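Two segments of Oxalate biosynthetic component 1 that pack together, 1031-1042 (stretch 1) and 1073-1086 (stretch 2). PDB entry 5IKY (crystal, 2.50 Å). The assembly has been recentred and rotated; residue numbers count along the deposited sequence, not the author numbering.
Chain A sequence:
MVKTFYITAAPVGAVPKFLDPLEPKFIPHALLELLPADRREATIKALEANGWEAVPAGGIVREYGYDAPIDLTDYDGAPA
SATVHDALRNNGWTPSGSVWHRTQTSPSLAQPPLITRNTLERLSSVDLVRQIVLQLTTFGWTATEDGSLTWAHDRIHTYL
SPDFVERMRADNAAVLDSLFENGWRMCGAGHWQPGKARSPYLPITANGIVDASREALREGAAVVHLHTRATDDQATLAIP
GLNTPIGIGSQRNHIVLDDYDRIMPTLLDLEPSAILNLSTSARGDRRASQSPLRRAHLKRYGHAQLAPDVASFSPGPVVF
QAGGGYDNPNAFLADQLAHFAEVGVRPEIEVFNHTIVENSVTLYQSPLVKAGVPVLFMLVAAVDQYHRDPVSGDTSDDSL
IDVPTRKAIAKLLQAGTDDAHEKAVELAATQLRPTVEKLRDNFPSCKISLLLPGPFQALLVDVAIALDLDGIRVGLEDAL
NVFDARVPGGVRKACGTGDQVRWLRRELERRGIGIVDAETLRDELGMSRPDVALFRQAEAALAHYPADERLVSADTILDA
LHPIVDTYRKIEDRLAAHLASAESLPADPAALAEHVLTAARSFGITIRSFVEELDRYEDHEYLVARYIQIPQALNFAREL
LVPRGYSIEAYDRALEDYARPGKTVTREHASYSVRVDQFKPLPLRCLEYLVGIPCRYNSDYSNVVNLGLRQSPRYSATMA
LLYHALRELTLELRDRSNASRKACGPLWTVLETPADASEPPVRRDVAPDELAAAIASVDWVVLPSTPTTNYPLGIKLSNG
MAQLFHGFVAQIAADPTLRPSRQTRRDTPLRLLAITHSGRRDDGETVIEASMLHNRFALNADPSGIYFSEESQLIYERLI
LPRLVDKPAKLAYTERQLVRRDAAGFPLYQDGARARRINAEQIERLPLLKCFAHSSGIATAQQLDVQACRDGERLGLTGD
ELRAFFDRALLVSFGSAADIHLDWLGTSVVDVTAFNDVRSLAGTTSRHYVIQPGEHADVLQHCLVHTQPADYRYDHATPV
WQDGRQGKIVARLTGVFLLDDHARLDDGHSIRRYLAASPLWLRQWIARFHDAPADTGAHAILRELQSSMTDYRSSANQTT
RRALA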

# COMPACT_ATOMS: atom_id res chain seq x y z
N ASP A 1031 -5.91 -2.52 -21.55
CA ASP A 1031 -6.13 -1.17 -22.06
C ASP A 1031 -5.24 -0.15 -21.35
O ASP A 1031 -5.01 0.94 -21.86
CB ASP A 1031 -7.60 -0.77 -21.90
CG ASP A 1031 -8.54 -1.67 -22.68
OD1 ASP A 1031 -8.15 -2.14 -23.77
OD2 ASP A 1031 -9.67 -1.91 -22.20
N TYR A 1032 -4.75 -0.53 -20.17
CA TYR A 1032 -4.02 0.38 -19.30
C TYR A 1032 -2.76 0.99 -19.94
O TYR A 1032 -1.94 0.28 -20.53
CB TYR A 1032 -3.62 -0.33 -18.01
CG TYR A 1032 -2.60 0.43 -17.20
CD1 TYR A 1032 -2.95 1.56 -16.47
CD2 TYR A 1032 -1.27 0.03 -17.17
CE1 TYR A 1032 -2.02 2.26 -15.73
CE2 TYR A 1032 -0.32 0.73 -16.44
CZ TYR A 1032 -0.70 1.84 -15.72
OH TYR A 1032 0.23 2.54 -14.99
N ARG A 1033 -2.64 2.30 -19.81
CA ARG A 1033 -1.42 3.02 -20.16
C ARG A 1033 -1.06 3.98 -19.03
O ARG A 1033 -1.94 4.56 -18.41
CB ARG A 1033 -1.60 3.80 -21.47
CG ARG A 1033 -1.77 2.95 -22.72
CD ARG A 1033 -1.94 3.85 -23.93
NE ARG A 1033 -2.08 3.10 -25.18
CZ ARG A 1033 -3.22 2.60 -25.63
NH1 ARG A 1033 -4.34 2.76 -24.93
NH2 ARG A 1033 -3.25 1.93 -26.78
N TYR A 1034 0.23 4.14 -18.76
CA TYR A 1034 0.66 5.06 -17.71
C TYR A 1034 0.85 6.48 -18.24
O TYR A 1034 1.96 7.02 -18.22
CB TYR A 1034 1.94 4.55 -17.01
CG TYR A 1034 3.07 4.12 -17.93
CD1 TYR A 1034 3.11 2.83 -18.46
CD2 TYR A 1034 4.12 4.98 -18.23
CE1 TYR A 1034 4.15 2.43 -19.28
CE2 TYR A 1034 5.16 4.59 -19.05
CZ TYR A 1034 5.17 3.31 -19.58
OH TYR A 1034 6.20 2.92 -20.40
N ASP A 1035 -0.23 7.08 -18.73
CA ASP A 1035 -0.21 8.46 -19.19
C ASP A 1035 0.01 9.42 -18.03
O ASP A 1035 0.61 10.49 -18.20
CB ASP A 1035 -1.51 8.82 -19.91
CG ASP A 1035 -2.08 7.68 -20.72
OD1 ASP A 1035 -1.32 7.05 -21.48
OD2 ASP A 1035 -3.30 7.42 -20.62
N HIS A 1036 -0.46 9.03 -16.86
CA HIS A 1036 -0.38 9.85 -15.65
C HIS A 1036 1.06 10.11 -15.21
O HIS A 1036 1.30 10.97 -14.36
CB HIS A 1036 -1.15 9.18 -14.51
CG HIS A 1036 -0.64 7.82 -14.17
ND1 HIS A 1036 -1.02 6.68 -14.85
CD2 HIS A 1036 0.24 7.41 -13.22
CE1 HIS A 1036 -0.40 5.63 -14.33
NE2 HIS A 1036 0.37 6.05 -13.35
N ALA A 1037 1.99 9.36 -15.77
CA ALA A 1037 3.41 9.47 -15.42
C ALA A 1037 3.93 10.89 -15.59
O ALA A 1037 3.63 11.56 -16.57
CB ALA A 1037 4.22 8.50 -16.26
N THR A 1038 4.71 11.34 -14.62
CA THR A 1038 5.27 12.69 -14.63
C THR A 1038 6.78 12.66 -14.76
O THR A 1038 7.47 12.09 -13.91
CB THR A 1038 4.89 13.47 -13.36
OG1 THR A 1038 3.47 13.41 -13.15
CG2 THR A 1038 5.33 14.92 -13.48
N PRO A 1039 7.31 13.26 -15.84
CA PRO A 1039 8.76 13.33 -16.04
C PRO A 1039 9.44 14.34 -15.12
O PRO A 1039 9.03 15.50 -15.06
CB PRO A 1039 8.89 13.76 -17.51
CG PRO A 1039 7.63 14.50 -17.79
CD PRO A 1039 6.56 13.82 -16.97
N VAL A 1040 10.46 13.89 -14.40
CA VAL A 1040 11.28 14.78 -13.58
C VAL A 1040 12.64 14.96 -14.27
O VAL A 1040 13.23 13.99 -14.74
CB VAL A 1040 11.47 14.23 -12.15
CG1 VAL A 1040 12.31 15.19 -11.32
CG2 VAL A 1040 10.12 14.00 -11.49
N TRP A 1041 13.12 16.19 -14.32
CA TRP A 1041 14.29 16.51 -15.12
C TRP A 1041 15.49 16.94 -14.27
O TRP A 1041 15.40 17.85 -13.45
CB TRP A 1041 13.94 17.60 -16.13
CG TRP A 1041 12.91 17.13 -17.10
CD1 TRP A 1041 11.55 17.20 -16.95
CD2 TRP A 1041 13.15 16.48 -18.35
NE1 TRP A 1041 10.93 16.64 -18.05
CE2 TRP A 1041 11.89 16.19 -18.92
CE3 TRP A 1041 14.30 16.11 -19.04
CZ2 TRP A 1041 11.76 15.56 -20.15
CZ3 TRP A 1041 14.17 15.49 -20.26
CH2 TRP A 1041 12.91 15.22 -20.81
N GLN A 1042 16.62 16.26 -14.49
CA GLN A 1042 17.81 16.47 -13.67
C GLN A 1042 19.04 16.75 -14.52
O GLN A 1042 19.24 16.14 -15.57
CB GLN A 1042 18.06 15.25 -12.78
CG GLN A 1042 16.79 14.59 -12.26
CD GLN A 1042 17.06 13.56 -11.18
OE1 GLN A 1042 16.50 12.46 -11.20
NE2 GLN A 1042 17.92 13.90 -10.24
N ARG A 1073 5.39 -5.45 -21.23
CA ARG A 1073 4.44 -4.56 -20.57
C ARG A 1073 4.96 -3.12 -20.52
O ARG A 1073 4.17 -2.17 -20.56
CB ARG A 1073 4.14 -5.04 -19.15
CG ARG A 1073 3.40 -6.36 -19.06
CD ARG A 1073 2.99 -6.66 -17.63
NE ARG A 1073 2.82 -8.08 -17.38
CZ ARG A 1073 1.71 -8.76 -17.65
NH1 ARG A 1073 0.67 -8.14 -18.18
NH2 ARG A 1073 1.64 -10.06 -17.39
N TYR A 1074 6.27 -2.97 -20.41
CA TYR A 1074 6.89 -1.64 -20.40
C TYR A 1074 6.60 -0.91 -21.71
O TYR A 1074 6.34 0.29 -21.71
CB TYR A 1074 8.39 -1.74 -20.18
CG TYR A 1074 8.82 -1.50 -18.75
CD1 TYR A 1074 8.80 -0.22 -18.21
CD2 TYR A 1074 9.26 -2.55 -17.95
CE1 TYR A 1074 9.19 0.01 -16.90
CE2 TYR A 1074 9.66 -2.33 -16.65
CZ TYR A 1074 9.62 -1.05 -16.13
OH TYR A 1074 10.01 -0.82 -14.83
N LEU A 1075 6.65 -1.65 -22.81
CA LEU A 1075 6.40 -1.08 -24.13
C LEU A 1075 4.91 -1.07 -24.47
O LEU A 1075 4.43 -0.14 -25.11
CB LEU A 1075 7.18 -1.86 -25.19
CG LEU A 1075 8.70 -1.83 -25.06
CD1 LEU A 1075 9.35 -2.71 -26.11
CD2 LEU A 1075 9.22 -0.40 -25.16
N ALA A 1076 4.20 -2.10 -24.03
CA ALA A 1076 2.77 -2.21 -24.32
C ALA A 1076 1.97 -1.11 -23.65
O ALA A 1076 1.14 -0.46 -24.28
CB ALA A 1076 2.25 -3.58 -23.89
N ALA A 1077 2.23 -0.90 -22.36
CA ALA A 1077 1.50 0.10 -21.58
C ALA A 1077 2.05 1.51 -21.79
O ALA A 1077 1.63 2.45 -21.12
CB ALA A 1077 1.52 -0.27 -20.10
N SER A 1078 3.00 1.64 -22.71
CA SER A 1078 3.59 2.94 -23.01
C SER A 1078 2.55 3.93 -23.51
O SER A 1078 1.78 3.63 -24.43
CB SER A 1078 4.71 2.79 -24.04
OG SER A 1078 5.31 4.04 -24.33
N PRO A 1079 2.52 5.13 -22.90
CA PRO A 1079 1.58 6.20 -23.23
C PRO A 1079 1.89 6.87 -24.57
O PRO A 1079 3.03 6.81 -25.03
CB PRO A 1079 1.76 7.18 -22.07
CG PRO A 1079 3.16 6.98 -21.64
CD PRO A 1079 3.43 5.51 -21.81
N LEU A 1080 0.89 7.50 -25.16
CA LEU A 1080 1.02 8.11 -26.48
C LEU A 1080 2.05 9.23 -26.50
O LEU A 1080 2.81 9.38 -27.46
CB LEU A 1080 -0.34 8.63 -26.96
CG LEU A 1080 -0.50 9.01 -28.44
CD1 LEU A 1080 -1.93 8.75 -28.90
CD2 LEU A 1080 -0.12 10.47 -28.70
N TRP A 1081 2.08 10.03 -25.43
CA TRP A 1081 2.98 11.18 -25.37
C TRP A 1081 4.44 10.75 -25.28
O TRP A 1081 5.33 11.46 -25.74
CB TRP A 1081 2.62 12.09 -24.19
CG TRP A 1081 2.67 11.42 -22.85
CD1 TRP A 1081 1.65 10.76 -22.23
CD2 TRP A 1081 3.79 11.36 -21.96
NE1 TRP A 1081 2.07 10.29 -21.00
CE2 TRP A 1081 3.38 10.65 -20.82
CE3 TRP A 1081 5.10 11.85 -22.01
CZ2 TRP A 1081 4.23 10.40 -19.74
CZ3 TRP A 1081 5.95 11.60 -20.94
CH2 TRP A 1081 5.51 10.88 -19.82
N LEU A 1082 4.68 9.58 -24.70
CA LEU A 1082 6.03 9.05 -24.59
C LEU A 1082 6.56 8.59 -25.95
O LEU A 1082 7.74 8.77 -26.26
CB LEU A 1082 6.08 7.89 -23.59
CG LEU A 1082 7.43 7.18 -23.42
CD1 LEU A 1082 8.51 8.18 -23.03
CD2 LEU A 1082 7.33 6.07 -22.38
N ARG A 1083 5.68 8.02 -26.76
CA ARG A 1083 6.05 7.53 -28.08
C ARG A 1083 6.45 8.68 -28.99
O ARG A 1083 7.25 8.51 -29.91
CB ARG A 1083 4.91 6.72 -28.70
CG ARG A 1083 4.32 5.71 -27.73
CD ARG A 1083 3.40 4.72 -28.42
NE ARG A 1083 2.78 3.82 -27.45
CZ ARG A 1083 2.15 2.69 -27.76
NH1 ARG A 1083 2.05 2.31 -29.02
NH2 ARG A 1083 1.62 1.95 -26.80
N GLN A 1084 5.88 9.86 -28.73
CA GLN A 1084 6.23 11.06 -29.48
C GLN A 1084 7.69 11.43 -29.27
O GLN A 1084 8.36 11.90 -30.20
CB GLN A 1084 5.32 12.23 -29.08
CG GLN A 1084 5.80 13.59 -29.56
CD GLN A 1084 4.68 14.47 -30.06
OE1 GLN A 1084 3.72 13.99 -30.67
NE2 GLN A 1084 4.78 15.77 -29.80
N TRP A 1085 8.18 11.21 -28.06
CA TRP A 1085 9.58 11.50 -27.73
C TRP A 1085 10.50 10.59 -28.54
O TRP A 1085 11.50 11.04 -29.10
CB TRP A 1085 9.84 11.32 -26.24
CG TRP A 1085 9.07 12.25 -25.35
CD1 TRP A 1085 7.96 12.98 -25.68
CD2 TRP A 1085 9.35 12.55 -23.97
NE1 TRP A 1085 7.54 13.71 -24.60
CE2 TRP A 1085 8.37 13.47 -23.54
CE3 TRP A 1085 10.33 12.13 -23.07
CZ2 TRP A 1085 8.34 13.97 -22.24
CZ3 TRP A 1085 10.30 12.64 -21.78
CH2 TRP A 1085 9.32 13.55 -21.38
N ILE A 1086 10.16 9.31 -28.58
CA ILE A 1086 10.93 8.32 -29.33
C ILE A 1086 10.80 8.58 -30.83
O ILE A 1086 11.75 8.38 -31.59
CB ILE A 1086 10.47 6.89 -28.98
CG1 ILE A 1086 10.78 6.59 -27.52
CG2 ILE A 1086 11.14 5.87 -29.89
CD1 ILE A 1086 10.37 5.22 -27.06

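A break between two helices is a natural docking site, because the backbone there carries carbonyl groups that no helical hydrogen bond consumes. The pairing of residues 1031-1042 with 1073-1086 in oxalate biosynthetic component 1 illustrates the principle. The second stretch ends one helix at A1076, leaves helical geometry at A1077, and starts another helix at L1080, with P1079 in the N-cap position. Against this link lies the loop of the first stretch, which makes a type I turn from Y1034 to A1037 and then runs into a strand. The backbones come nearest at the link, where the CA atoms of R1033 and A1077 are 4.4 Å apart and those of D1035 and P1079 5.0 Å. Beyond it they diverge: the axes of strand 1038-1042 and helix 1080-1086 approach no closer than 11.7 Å, at 44°, and there the two tryptophans of the helix, W1081 and W1085, reach across to the other stretch. The contact buries 622 Å², both sides summed.

Hydrogen bonds fix the register. The carbonyl of A1077 accepts from the backbone of the loop, Y1034 N to A1077 O at 3.2 Å, and the same oxygen receives a CA-H contact, R1033 CA to A1077 O, also at 3.2 Å. One carbonyl just past the helix end thus meets two successive residues, through a hydrogen bond and a weaker CA-H contact. Y1034 adds a second anchor through its side chain, for its phenol donates to the last turn of the first helix, Y1034 OH to Y1074 O at 2.9 Å. Farther along, the indole of W1081 reaches the turn in a weak bond, W1081 NE1 to D1035 O at 3.2 Å, its angle of 128° well short of linear.

Apolar contacts fill the space around these bonds. Y1034, the residue most covered by the partner stretch, has P1079 over one face of its ring: P1079 CD lies 3.6 Å from the ring centroid of Y1034 and 21° off the normal, a CH-pi contact in which a proline methylene, polarized by the adjacent nitrogen, meets the pi cloud. The small side chain of A1077 touches two tyrosines, with A1077 CB 3.9 Å from Y1034 CD1 and 4.1 Å from Y1032 CD2.

Where the backbones separate, tryptophans span the distance. W1081 CZ2 packs 4.0 Å from A1037 CB, and W1085, one helical turn later, places CH2 3.9 Å from P1039 CB. W1085 CH2 also meets W1041 CZ2 at 3.4 Å; the two six-membered rings are inclined by 36°, with centroids 5.6 Å apart, an oblique pairing.

Charge plays a different part. R1083 turns back to its own stretch and donates twice to one carbonyl of the link, from NH2 to S1078 O at 2.9 Å and from NE to S1078 O at 3.2 Å, bracing the segment on which the loop rests. R1033 lies nearby, its NE 4.2 Å from R1083 NH2; these like charges offer no attraction, though R1033 is exposed and solvent may soften their repulsion.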